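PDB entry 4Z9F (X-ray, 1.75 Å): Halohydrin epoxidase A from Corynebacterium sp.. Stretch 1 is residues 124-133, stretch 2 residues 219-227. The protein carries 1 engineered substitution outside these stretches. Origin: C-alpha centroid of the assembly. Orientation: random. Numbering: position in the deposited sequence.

Stretch 1 124-133: AGGASVIFIT
Stretch 2 219-227: LITFLASRR

No direct hydrogen bond joins the two stretches; the polar part of their contact is carried by three water molecules, set between the start of a strand and the C-terminal end of a helix. Strand 127-132 and helix 219-224, which begins earlier in the chain, run nearly antiparallel at 149°, with their axes 9.2 Å apart at closest approach. The register is set by Ser128 CA and Ala224 CA, 5.8 Å apart, and by Ile130 CA and Ile220 CA, 7.7 Å apart.

Stretch 1 enters the strand through two glycines. Gly125 (phi/psi 90/23) leaves the preceding helix in a Schellman motif, and Gly126 (112/176) leads into a nearly fully extended Ala127 (-178/176). At both glycines a CB would be jammed against the preceding carbonyl oxygen. From Ser128 to Ile132 the backbone keeps ordinary beta angles. Ser128 and Ile130 direct their CA-to-CB bonds toward the helix, whereas Val129 and Phe131 make no contact with it.

The apolar half of the interface centres on Ile130 (chi1 m, chi2 t), whose CD1 lies 3.8 Å from Leu223 CB and 4.3 Å from Ile220 CG2. Both helix residues are also m, t. Farther along the strand, Ile132 (m, m) starts sideways, but its end comes nearer, bringing CD1 to 4.1 Å from Ile220 CD1.

Leu223 N to Leu219 O (2.9 Å) and Ala224 N to Ile220 O (2.8 Å) are regular i to i-4 helical bonds. Ser225 OG (chi1 p) donates to Phe222 O at 2.8 Å and accepts from Arg227 N at 3.1 Å, on a segment where Arg226 has positive phi (63/12). Arg226 N still reaches Leu223 O at 3.1 Å.

Arg226 extends its side chain (m, t, t, chi4 172°) along the glycine turn, laying one guanidinium face over Ala127 CA, 3.5 Å from Arg226 NH2. Gly126 O is 3.6 Å from Arg226 NH2, and water 1 bridges the two, donating to Gly126 O (2.7 Å) and accepting from Arg226 NH2 (2.9 Å). Ser128 (m) likewise places OG 3.7 Å from Leu223 O; water 2 links the pair, 2.6 Å from Ser128 OG and donating to Leu223 O at 2.7 Å. Water 3 sits 2.8 Å from Ser128 OG, accepts from Arg226 NE at 2.9 Å and lies 2.7 Å from Ala224 O. Each water thus joins the two stretches: water 1 through Gly126 and Arg226, water 2 through Ser128 and Leu223, and water 3 through Ser128, Ala224 and Arg226. The contact buries 344 Å² in all.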

# COMPACT_ATOMS: atom_id res chain seq x y z
N ALA C 124 -14.80 26.26 -15.95
CA ALA C 124 -14.98 27.20 -14.85
C ALA C 124 -13.71 27.40 -14.04
O ALA C 124 -13.73 28.18 -13.09
CB ALA C 124 -16.11 26.73 -13.92
N GLY C 125 -12.61 26.73 -14.39
CA GLY C 125 -11.36 26.92 -13.69
C GLY C 125 -11.13 26.01 -12.51
O GLY C 125 -10.35 26.38 -11.61
N GLY C 126 -11.80 24.87 -12.45
CA GLY C 126 -11.50 23.83 -11.48
C GLY C 126 -12.62 23.66 -10.47
O GLY C 126 -13.61 24.39 -10.44
N ALA C 127 -12.41 22.66 -9.61
CA ALA C 127 -13.37 22.27 -8.59
C ALA C 127 -12.79 21.13 -7.77
O ALA C 127 -11.70 20.63 -8.08
CB ALA C 127 -14.71 21.83 -9.19
N SER C 128 -13.50 20.70 -6.73
CA SER C 128 -13.14 19.51 -5.99
C SER C 128 -14.19 18.43 -6.25
O SER C 128 -15.39 18.69 -6.26
CB SER C 128 -13.04 19.79 -4.48
OG SER C 128 -12.05 20.75 -4.20
N VAL C 129 -13.71 17.21 -6.48
CA VAL C 129 -14.58 16.07 -6.67
C VAL C 129 -14.14 15.07 -5.61
O VAL C 129 -13.01 14.56 -5.66
CB VAL C 129 -14.47 15.49 -8.09
CG1 VAL C 129 -15.50 14.40 -8.31
CG2 VAL C 129 -14.65 16.60 -9.15
N ILE C 130 -15.01 14.82 -4.63
CA ILE C 130 -14.71 13.98 -3.49
C ILE C 130 -15.56 12.72 -3.60
O ILE C 130 -16.79 12.80 -3.61
CB ILE C 130 -14.98 14.71 -2.16
CG1 ILE C 130 -14.13 15.97 -2.09
CG2 ILE C 130 -14.68 13.79 -0.98
CD1 ILE C 130 -14.63 16.96 -1.12
N PHE C 131 -14.90 11.57 -3.68
CA PHE C 131 -15.59 10.30 -3.82
C PHE C 131 -15.68 9.63 -2.46
O PHE C 131 -14.66 9.43 -1.79
CB PHE C 131 -14.87 9.39 -4.82
CG PHE C 131 -14.95 9.88 -6.24
CD1 PHE C 131 -14.09 10.87 -6.70
CD2 PHE C 131 -15.87 9.32 -7.12
CE1 PHE C 131 -14.16 11.31 -8.03
CE2 PHE C 131 -15.95 9.77 -8.44
CZ PHE C 131 -15.10 10.76 -8.89
N ILE C 132 -16.90 9.32 -2.02
CA ILE C 132 -17.08 8.55 -0.80
C ILE C 132 -17.07 7.08 -1.19
O ILE C 132 -17.93 6.62 -1.94
CB ILE C 132 -18.38 8.92 -0.07
CG1 ILE C 132 -18.57 10.43 -0.02
CG2 ILE C 132 -18.37 8.31 1.35
CD1 ILE C 132 -17.62 11.22 0.87
N THR C 133 -16.07 6.35 -0.69
CA THR C 133 -15.89 4.96 -1.08
C THR C 133 -16.05 4.10 0.17
O THR C 133 -17.13 4.09 0.78
CB THR C 133 -14.53 4.76 -1.77
OG1 THR C 133 -13.45 5.05 -0.87
CG2 THR C 133 -14.42 5.73 -2.97
N LEU C 219 -13.94 17.12 7.40
CA LEU C 219 -13.00 16.67 6.37
C LEU C 219 -13.45 17.13 4.99
O LEU C 219 -12.65 17.64 4.20
CB LEU C 219 -12.86 15.15 6.43
CG LEU C 219 -12.02 14.50 5.33
CD1 LEU C 219 -10.60 15.01 5.40
CD2 LEU C 219 -12.06 12.97 5.41
N ILE C 220 -14.75 16.98 4.70
CA ILE C 220 -15.27 17.33 3.38
C ILE C 220 -15.13 18.83 3.12
O ILE C 220 -14.75 19.25 2.02
CB ILE C 220 -16.72 16.84 3.25
CG1 ILE C 220 -16.75 15.33 3.01
CG2 ILE C 220 -17.45 17.57 2.12
CD1 ILE C 220 -18.14 14.72 2.93
N THR C 221 -15.45 19.67 4.10
CA THR C 221 -15.34 21.11 3.86
C THR C 221 -13.88 21.56 3.85
O THR C 221 -13.54 22.54 3.17
CB THR C 221 -16.15 21.92 4.87
OG1 THR C 221 -15.70 21.66 6.21
CG2 THR C 221 -17.64 21.61 4.75
N PHE C 222 -13.01 20.87 4.59
CA PHE C 222 -11.58 21.16 4.49
C PHE C 222 -11.07 20.84 3.09
O PHE C 222 -10.31 21.63 2.51
CB PHE C 222 -10.79 20.37 5.54
CG PHE C 222 -9.30 20.54 5.42
CD1 PHE C 222 -8.70 21.71 5.84
CD2 PHE C 222 -8.51 19.52 4.92
CE1 PHE C 222 -7.33 21.88 5.75
CE2 PHE C 222 -7.12 19.69 4.82
CZ PHE C 222 -6.55 20.87 5.24
N LEU C 223 -11.48 19.69 2.53
CA LEU C 223 -11.09 19.38 1.16
C LEU C 223 -11.69 20.39 0.18
O LEU C 223 -10.99 20.91 -0.69
CB LEU C 223 -11.49 17.95 0.79
CG LEU C 223 -10.74 16.86 1.58
CD1 LEU C 223 -11.19 15.47 1.17
CD2 LEU C 223 -9.21 16.99 1.43
N ALA C 224 -12.98 20.70 0.33
CA ALA C 224 -13.65 21.62 -0.59
C ALA C 224 -13.03 23.01 -0.60
O ALA C 224 -13.20 23.74 -1.58
CB ALA C 224 -15.14 21.72 -0.25
N SER C 225 -12.34 23.40 0.48
CA SER C 225 -11.74 24.72 0.60
C SER C 225 -10.52 24.90 -0.29
O SER C 225 -10.13 26.04 -0.58
CB SER C 225 -11.31 24.98 2.05
OG SER C 225 -10.04 24.38 2.32
N ARG C 226 -9.89 23.80 -0.71
CA ARG C 226 -8.67 23.76 -1.51
C ARG C 226 -7.47 24.38 -0.80
O ARG C 226 -6.42 24.60 -1.42
CB ARG C 226 -8.87 24.43 -2.89
CG ARG C 226 -10.14 23.99 -3.63
CD ARG C 226 -10.24 24.59 -5.06
NE ARG C 226 -11.63 24.70 -5.53
CZ ARG C 226 -12.01 25.34 -6.64
NH1 ARG C 226 -11.11 25.91 -7.44
NH2 ARG C 226 -13.30 25.40 -6.96
N ARG C 227 -7.58 24.66 0.51
CA ARG C 227 -6.48 25.29 1.24
C ARG C 227 -5.25 24.39 1.34
O ARG C 227 -4.15 24.91 1.57
CB ARG C 227 -6.93 25.70 2.64
CG ARG C 227 -8.00 26.81 2.63
CD ARG C 227 -8.06 27.54 3.97
NE ARG C 227 -8.35 26.63 5.06
CZ ARG C 227 -7.57 26.44 6.12
NH1 ARG C 227 -6.44 27.12 6.27
NH2 ARG C 227 -7.94 25.56 7.04
O HOH W 1 -15.01 26.33 -9.09
O HOH W 2 -9.70 20.73 -3.08
O HOH W 3 -13.57 23.06 -4.19